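Oxidized polyvinyl alcohol hydrolase (Sphingopyxis, PDB 3WLA) catalyses the hydrolysis of beta-diketones such as 4,6-nonanedione and cleaves oxidized polyvinyl alcohol in the second step of polyvinyl alcohol degradation. Local coordinates at residues A11-F16 with T24-D29; H78-I83 with A299-A304; K128-A131 with V135-L138. All blocks are in the same frame, centred on the assembly; numbering follows the deposited sequence.

Interaction 1: A11-F16 with T24-D29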
loop_
_atom_site.group_PDB
_atom_site.type_symbol
_atom_site.label_atom_id
_atom_site.label_comp_id
_atom_site.label_asym_id
_atom_site.label_seq_id
_atom_site.Cartn_x
_atom_site.Cartn_y
_atom_site.Cartn_z
ATOM N N ALA A 11 -14.449 17.171 -1.621
ATOM C CA ALA A 11 -15.900 16.997 -1.633
ATOM C C ALA A 11 -16.313 15.723 -0.901
ATOM O O ALA A 11 -15.531 14.769 -0.793
ATOM C CB ALA A 11 -16.419 16.958 -3.077
ATOM N N CYS A 12 -17.540 15.717 -0.391
ATOM C CA CYS A 12 -18.061 14.545 0.316
ATOM C C CYS A 12 -19.277 14.019 -0.399
ATOM O O CYS A 12 -19.883 14.734 -1.183
ATOM C CB CYS A 12 -18.421 14.872 1.787
ATOM S SG CYS A 12 -16.962 15.029 2.898
ATOM N N PRO A 13 -19.604 12.731 -0.214
ATOM C CA PRO A 13 -20.802 12.262 -0.907
ATOM C C PRO A 13 -22.023 12.826 -0.170
ATOM O O PRO A 13 -21.959 13.122 1.047
ATOM C CB PRO A 13 -20.692 10.743 -0.796
ATOM C CG PRO A 13 -19.838 10.545 0.421
ATOM C CD PRO A 13 -18.793 11.593 0.236
ATOM N N GLU A 14 -23.120 12.989 -0.923
ATOM C CA GLU A 14 -24.381 13.502 -0.406
ATOM C C GLU A 14 -24.734 12.807 0.892
ATOM O O GLU A 14 -24.755 11.576 0.928
ATOM C CB GLU A 14 -25.519 13.206 -1.391
ATOM C CG GLU A 14 -25.268 13.578 -2.857
ATOM C CD GLU A 14 -25.620 15.037 -3.160
ATOM O OE1 GLU A 14 -26.305 15.660 -2.303
ATOM O OE2 GLU A 14 -25.231 15.546 -4.251
ATOM N N GLY A 15 -25.009 13.576 1.942
ATOM C CA GLY A 15 -25.422 12.977 3.197
ATOM C C GLY A 15 -24.337 12.544 4.150
ATOM O O GLY A 15 -24.619 12.077 5.271
ATOM N N PHE A 16 -23.087 12.687 3.721
ATOM C CA PHE A 16 -21.984 12.297 4.575
ATOM C C PHE A 16 -21.126 13.492 4.960
ATOM O O PHE A 16 -20.809 14.325 4.120
ATOM C CB PHE A 16 -21.056 11.294 3.852
ATOM C CG PHE A 16 -19.996 10.732 4.740
ATOM C CD1 PHE A 16 -20.275 9.644 5.578
ATOM C CD2 PHE A 16 -18.750 11.352 4.837
ATOM C CE1 PHE A 16 -19.332 9.200 6.495
ATOM C CE2 PHE A 16 -17.809 10.908 5.753
ATOM C CZ PHE A 16 -18.098 9.838 6.581
ATOM N N THR A 24 -18.501 5.702 9.792
ATOM C CA THR A 24 -19.189 4.555 9.189
ATOM C C THR A 24 -20.210 5.030 8.162
ATOM O O THR A 24 -20.537 6.217 8.079
ATOM C CB THR A 24 -19.889 3.671 10.259
ATOM O OG1 THR A 24 -20.782 4.488 11.060
ATOM C CG2 THR A 24 -18.820 3.010 11.170
ATOM N N ASP A 25 -20.657 4.123 7.310
ATOM C CA ASP A 25 -21.634 4.466 6.278
ATOM C C ASP A 25 -21.251 5.472 5.209
ATOM O O ASP A 25 -22.084 6.240 4.709
ATOM C CB ASP A 25 -22.964 4.892 6.926
ATOM C CG ASP A 25 -23.642 3.738 7.647
ATOM O OD1 ASP A 25 -23.430 2.578 7.222
ATOM O OD2 ASP A 25 -24.385 3.982 8.628
ATOM N N PHE A 26 -19.988 5.480 4.848
ATOM C CA PHE A 26 -19.517 6.343 3.782
ATOM C C PHE A 26 -19.946 5.632 2.508
ATOM O O PHE A 26 -19.590 4.471 2.290
ATOM C CB PHE A 26 -18.008 6.426 3.813
ATOM C CG PHE A 26 -17.449 7.290 2.751
ATOM C CD1 PHE A 26 -17.292 8.664 2.976
ATOM C CD2 PHE A 26 -17.060 6.748 1.534
ATOM C CE1 PHE A 26 -16.741 9.483 2.002
ATOM C CE2 PHE A 26 -16.509 7.553 0.538
ATOM C CZ PHE A 26 -16.347 8.937 0.775
ATOM N N PRO A 27 -20.728 6.295 1.641
ATOM C CA PRO A 27 -21.156 5.620 0.423
ATOM C C PRO A 27 -20.121 5.582 -0.667
ATOM O O PRO A 27 -19.575 6.617 -1.056
ATOM C CB PRO A 27 -22.405 6.410 0.011
ATOM C CG PRO A 27 -22.142 7.782 0.525
ATOM C CD PRO A 27 -21.557 7.503 1.896
ATOM N N SER A 28 -19.865 4.388 -1.197
ATOM C CA SER A 28 -18.857 4.299 -2.240
ATOM C C SER A 28 -19.108 3.080 -3.119
ATOM O O SER A 28 -19.054 1.952 -2.655
ATOM C CB SER A 28 -17.443 4.270 -1.592
ATOM O OG SER A 28 -16.420 4.456 -2.566
ATOM N N ASP A 29 -19.389 3.333 -4.394
ATOM C CA ASP A 29 -19.695 2.275 -5.354
ATOM C C ASP A 29 -20.837 1.419 -4.816
ATOM O O ASP A 29 -20.887 0.219 -5.057
ATOM C CB ASP A 29 -18.462 1.396 -5.656
ATOM C CG ASP A 29 -17.611 1.988 -6.741
ATOM O OD1 ASP A 29 -18.139 2.151 -7.852
ATOM O OD2 ASP A 29 -16.435 2.311 -6.514
#
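F16 and F26 both carry CG anti to the backbone N (chi1 -173° and 180°), and these two extended torsions swing the rings into a T-shaped pair. F26 supplies the edge and F16 the face: F26 CD1 stands 3.5 Å above the plane of the F16 ring, over its centre. The ring centroids are 5.0 Å apart, with the planes inclined at 79°. At the rim of the F16 ring, close to its plane, the carbonyl of T24 comes in, with T24 O 3.6 Å from F16 CE1.

The F26 ring is used a second time, now by its face. P13 lies across it at about a right angle, its CG 4.0 Å from the F26 ring centroid in a CH-pi contact, while P13 CD comes to 3.4 Å from F26 CE1. P13 also meets a second proline, its CB lying 3.6 Å from P27 CG, so the P13 ring sits against both F26 and P27. A type II turn from P13 to F16, closed by F16 N bonding to P13 O at 2.9 Å, brings P13 and F16 round to the same strand; G15, with a positive phi, occupies the turn position that suits glycine.

F26 follows D25 in a G1 beta bulge opposite R33 on this outermost strand, and its side chain also reaches A140 and C144 of helix 133-145. The neighbouring disulfide C12-C144 ties the loop covalently to that same helix. No hydrogen bond crosses between 11-16 and 24-29: the contact is held by ring edges, ring faces and proline methylenes, which implies that it rests on dispersion and on the complementary fit of apolar shapes, with the disulfide supplying the covalent tie alongside.

Interaction 2: H78-I83 with A299-A304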
loop_
_atom_site.group_PDB
_atom_site.type_symbol
_atom_site.label_atom_id
_atom_site.label_comp_id
_atom_site.label_asym_id
_atom_site.label_seq_id
_atom_site.Cartn_x
_atom_site.Cartn_y
_atom_site.Cartn_z
ATOM N N HIS A 78 3.150 14.445 14.690
ATOM C CA HIS A 78 4.194 15.092 13.915
ATOM C C HIS A 78 3.674 15.864 12.693
ATOM O O HIS A 78 4.410 16.122 11.738
ATOM C CB HIS A 78 5.212 14.054 13.466
ATOM C CG HIS A 78 5.869 13.333 14.598
ATOM N ND1 HIS A 78 6.986 13.817 15.240
ATOM C CD2 HIS A 78 5.518 12.205 15.260
ATOM C CE1 HIS A 78 7.286 13.028 16.257
ATOM N NE2 HIS A 78 6.407 12.040 16.294
ATOM N N GLY A 79 2.391 16.191 12.717
ATOM C CA GLY A 79 1.816 16.999 11.676
ATOM C C GLY A 79 1.090 16.313 10.558
ATOM O O GLY A 79 0.580 16.975 9.667
ATOM N N TYR A 80 1.060 14.989 10.592
ATOM C CA TYR A 80 0.368 14.254 9.536
ATOM C C TYR A 80 -1.094 13.995 9.847
ATOM O O TYR A 80 -1.440 13.684 11.011
ATOM C CB TYR A 80 1.003 12.893 9.366
ATOM C CG TYR A 80 2.360 13.005 8.803
ATOM C CD1 TYR A 80 2.530 13.072 7.432
ATOM C CD2 TYR A 80 3.469 13.117 9.628
ATOM C CE1 TYR A 80 3.809 13.269 6.876
ATOM C CE2 TYR A 80 4.727 13.308 9.089
ATOM C CZ TYR A 80 4.879 13.389 7.700
ATOM O OH TYR A 80 6.125 13.642 7.135
ATOM N N MET A 81 -1.944 14.142 8.832
ATOM C CA MET A 81 -3.345 13.742 8.994
ATOM C C MET A 81 -3.293 12.212 8.702
ATOM O O MET A 81 -2.853 11.807 7.615
ATOM C CB MET A 81 -4.209 14.417 7.937
ATOM C CG MET A 81 -5.510 13.683 7.676
ATOM S SD MET A 81 -6.601 13.531 9.120
ATOM C CE MET A 81 -7.558 15.077 8.911
ATOM N N VAL A 82 -3.716 11.376 9.646
ATOM C CA VAL A 82 -3.685 9.904 9.430
ATOM C C VAL A 82 -5.139 9.399 9.209
ATOM O O VAL A 82 -6.034 9.673 10.038
ATOM C CB VAL A 82 -3.075 9.213 10.686
ATOM C CG1 VAL A 82 -2.935 7.658 10.519
ATOM C CG2 VAL A 82 -1.700 9.835 10.964
ATOM N N ILE A 83 -5.390 8.726 8.081
ATOM C CA ILE A 83 -6.731 8.179 7.826
ATOM C C ILE A 83 -6.539 6.668 7.541
ATOM O O ILE A 83 -5.860 6.298 6.588
ATOM C CB ILE A 83 -7.400 8.850 6.599
ATOM C CG1 ILE A 83 -7.392 10.361 6.732
ATOM C CG2 ILE A 83 -8.875 8.377 6.445
ATOM C CD1 ILE A 83 -7.662 11.036 5.413
ATOM N N ALA A 299 10.244 7.377 7.359
ATOM C CA ALA A 299 9.687 7.056 6.051
ATOM C C ALA A 299 8.713 8.144 5.561
ATOM O O ALA A 299 8.770 8.573 4.389
ATOM C CB ALA A 299 8.964 5.687 6.096
ATOM N N LEU A 300 7.827 8.591 6.444
ATOM C CA LEU A 300 6.866 9.610 6.019
ATOM C C LEU A 300 7.547 10.941 5.736
ATOM O O LEU A 300 7.198 11.585 4.754
ATOM C CB LEU A 300 5.707 9.801 7.014
ATOM C CG LEU A 300 4.432 8.942 6.830
ATOM C CD1 LEU A 300 3.559 9.455 5.638
ATOM C CD2 LEU A 300 4.832 7.495 6.639
ATOM N N ASN A 301 8.478 11.374 6.587
ATOM C CA ASN A 301 9.195 12.638 6.295
ATOM C C ASN A 301 9.961 12.511 4.970
ATOM O O ASN A 301 10.081 13.496 4.229
ATOM C CB ASN A 301 10.187 13.002 7.397
ATOM C CG ASN A 301 9.525 13.542 8.608
ATOM O OD1 ASN A 301 8.372 14.017 8.573
ATOM N ND2 ASN A 301 10.252 13.514 9.710
ATOM N N THR A 302 10.498 11.317 4.671
ATOM C CA THR A 302 11.220 11.106 3.419
ATOM C C THR A 302 10.221 11.293 2.236
ATOM O O THR A 302 10.523 11.963 1.237
ATOM C CB THR A 302 11.841 9.678 3.364
ATOM O OG1 THR A 302 12.869 9.573 4.356
ATOM C CG2 THR A 302 12.451 9.368 2.004
ATOM N N MET A 303 9.023 10.714 2.349
ATOM C CA MET A 303 8.063 10.903 1.277
ATOM C C MET A 303 7.592 12.379 1.244
ATOM O O MET A 303 7.404 12.987 0.177
ATOM C CB MET A 303 6.884 9.934 1.457
ATOM C CG MET A 303 7.303 8.454 1.237
ATOM S SD MET A 303 5.903 7.352 1.263
ATOM C CE MET A 303 5.520 7.418 2.951
ATOM N N ALA A 304 7.436 12.975 2.406
ATOM C CA ALA A 304 6.958 14.349 2.436
ATOM C C ALA A 304 7.998 15.304 1.849
ATOM O O ALA A 304 7.678 16.437 1.512
ATOM C CB ALA A 304 6.652 14.745 3.835
HETATM O O HOH W 1 6.953 16.188 10.164
#
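Y80, in the loop leading into strand 81-85, and L300 of helix 292-304 stand with their CA atoms 8.7 Å apart, a spacing bridged by the tyrosine side chain. With CG anti to the carbonyl carbon (chi1 -69°), the ring of Y80 extends to the helix and lays one face against L300. L300 CB sits over that face, 4.2 Å from the Y80 ring centroid, a CH-pi contact, with L300 CD1 farther along the ring beside CE1.

The hydroxyl goes on to the next residue of the helix. Y80 OH donates to N301 OD1 at 2.7 Å, approaching at 137° to the amide C=O and tilted 20° from the carbonyl plane. That oxygen lies near the plane of the Y80 ring, whereas the amide itself is turned moderately from it. A304, one helical turn on from L300, brings its CB to 3.5 Å from Y80 OH, also at the ring edge.

N301 OD1 has a second donor: a water 3.0 Å away, which also gives a proton to H78 O and so links the backbone two residues before Y80 to the helix. Y80 also packs on P48 and L300 on W50, both of strand 47-53, placing the contact where the helix covers the central sheet.

The contact thus joins an apolar face to a polar end. The buried tyrosine spends its hydroxyl proton on an exposed asparagine, and two donors grip the amide oxygen, which probably fixes the orientation of the N301 amide.

Interaction 3: K128-A131 with V135-L138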
loop_
_atom_site.group_PDB
_atom_site.type_symbol
_atom_site.label_atom_id
_atom_site.label_comp_id
_atom_site.label_asym_id
_atom_site.label_seq_id
_atom_site.Cartn_x
_atom_site.Cartn_y
_atom_site.Cartn_z
ATOM N N LYS A 128 -8.422 -6.109 -15.298
ATOM C CA LYS A 128 -7.211 -5.833 -16.045
ATOM C C LYS A 128 -7.210 -4.301 -16.316
ATOM O O LYS A 128 -6.140 -3.702 -16.480
ATOM C CB LYS A 128 -7.227 -6.576 -17.394
ATOM C CG LYS A 128 -6.607 -7.952 -17.351
ATOM C CD LYS A 128 -6.936 -8.750 -18.595
ATOM C CE LYS A 128 -6.122 -10.045 -18.612
ATOM N NZ LYS A 128 -6.268 -10.849 -19.894
ATOM N N THR A 129 -8.402 -3.687 -16.356
ATOM C CA THR A 129 -8.521 -2.241 -16.650
ATOM C C THR A 129 -9.285 -1.400 -15.610
ATOM O O THR A 129 -9.036 -0.194 -15.480
ATOM C CB THR A 129 -9.189 -1.999 -18.044
ATOM O OG1 THR A 129 -10.487 -2.631 -18.087
ATOM C CG2 THR A 129 -8.309 -2.572 -19.161
ATOM N N ASP A 130 -10.204 -2.040 -14.887
ATOM C CA ASP A 130 -11.030 -1.421 -13.839
ATOM C C ASP A 130 -10.187 -1.473 -12.558
ATOM O O ASP A 130 -9.743 -2.555 -12.153
ATOM C CB ASP A 130 -12.309 -2.251 -13.642
ATOM C CG ASP A 130 -13.306 -1.600 -12.673
ATOM O OD1 ASP A 130 -12.875 -0.854 -11.770
ATOM O OD2 ASP A 130 -14.523 -1.856 -12.785
ATOM N N ALA A 131 -9.943 -0.311 -11.959
ATOM C CA ALA A 131 -9.139 -0.201 -10.740
ATOM C C ALA A 131 -9.761 -0.980 -9.552
ATOM O O ALA A 131 -9.065 -1.479 -8.652
ATOM C CB ALA A 131 -8.970 1.306 -10.354
ATOM N N VAL A 135 -9.736 0.884 -4.755
ATOM C CA VAL A 135 -8.927 2.008 -5.204
ATOM C C VAL A 135 -9.771 3.301 -5.198
ATOM O O VAL A 135 -9.282 4.363 -4.836
ATOM C CB VAL A 135 -8.371 1.787 -6.631
ATOM C CG1 VAL A 135 -7.738 3.103 -7.155
ATOM C CG2 VAL A 135 -7.297 0.685 -6.634
ATOM N N ARG A 136 -11.053 3.195 -5.571
ATOM C CA ARG A 136 -11.919 4.374 -5.646
ATOM C C ARG A 136 -12.312 4.884 -4.270
ATOM O O ARG A 136 -12.402 6.095 -4.047
ATOM C CB ARG A 136 -13.160 4.066 -6.494
ATOM C CG ARG A 136 -12.839 4.117 -8.018
ATOM C CD ARG A 136 -14.037 3.765 -8.898
ATOM N NE ARG A 136 -14.593 2.427 -8.672
ATOM C CZ ARG A 136 -14.337 1.380 -9.458
ATOM N NH1 ARG A 136 -13.522 1.500 -10.522
ATOM N NH2 ARG A 136 -14.914 0.217 -9.188
ATOM N N PHE A 137 -12.548 3.950 -3.365
ATOM C CA PHE A 137 -12.891 4.298 -2.005
ATOM C C PHE A 137 -11.771 5.107 -1.350
ATOM O O PHE A 137 -12.028 6.212 -0.778
ATOM C CB PHE A 137 -13.143 3.048 -1.178
ATOM C CG PHE A 137 -13.271 3.331 0.297
ATOM C CD1 PHE A 137 -14.134 4.345 0.748
ATOM C CD2 PHE A 137 -12.549 2.581 1.251
ATOM C CE1 PHE A 137 -14.292 4.621 2.114
ATOM C CE2 PHE A 137 -12.704 2.849 2.629
ATOM C CZ PHE A 137 -13.578 3.875 3.056
ATOM N N LEU A 138 -10.539 4.570 -1.405
ATOM C CA LEU A 138 -9.419 5.245 -0.791
ATOM C C LEU A 138 -9.334 6.690 -1.291
ATOM O O LEU A 138 -9.167 7.598 -0.489
ATOM C CB LEU A 138 -8.091 4.484 -1.078
ATOM C CG LEU A 138 -8.137 3.057 -0.490
ATOM C CD1 LEU A 138 -7.014 2.285 -1.075
ATOM C CD2 LEU A 138 -8.179 3.028 1.066
HETATM O O HOH W 2 -15.932 -2.496 -10.352
HETATM O O HOH W 3 -9.724 -1.964 -5.764
#
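The charged pair of this contact is D130 with R136. R136 NH1 donates to D130 OD1 at 2.7 Å, with an N-H...O angle of 166°, in a salt bridge that uses a single carboxylate oxygen. The arginine comes to the syn side of OD1, 26° out of the carboxylate plane, while the acceptor lies almost in the plane of the guanidinium; the two flat groups are turned 51° against each other. A bend in the arginine chain at chi3 carries the guanidinium back toward the loop. D29 takes R136 NE and D133 takes R136 NH2, so three carboxylates share this one guanidinium, which probably holds its rotation.

Two waters add to the contact. One bridges the ion pair, donating to D130 OD2 and accepting a weak bond from R136 NH2. The other joins the two backbones, receiving a proton from V135 N at 3.0 Å and giving one to A131 O.

The apolar part is small: A131 CB meets V135 CB at 3.8 Å. Separately, the V135 CG2 methyl rests against the carbonyl oxygen of A131, 3.4 Å from A131 O. V135 also packs on M167 and R170 of helix 163-174, and R170 binds the carbonyls of D130 and A131.

An alanine at D130 removes the carboxylate, and R136 NH1 and G132 N would probably be left without this acceptor, the guanidinium then relying on D29 and D133.

The ion pair and the water bridge thus tie the end of the long loop after strand 81-85 to the first turns of helix 133-145, one of the helices covering the sheet of the alpha/beta-hydrolase fold.

Interaction 1 comes first along the chain, and interaction 3 lies within the stretch of chain, more than 200 residues long, that interaction 2 closes. Helix 133-145 joins 1 and 3, whose centres are about 17 Å apart: D29 OD2 meets R136 NE at 2.8 Å in a salt bridge, and the rings of F26 and F137 pack. Interactions 1 and 2 both reach the mixed sheet, their centres about 25 Å apart, the first at outermost strand 21-28, the second beside strand 81-85. Interaction 2, about 24 Å from interaction 3 between centres, brings in helix 292-304 from late in the sequence. Together they connect early and late segments to the alpha/beta-hydrolase core, away from the probable catalytic residues.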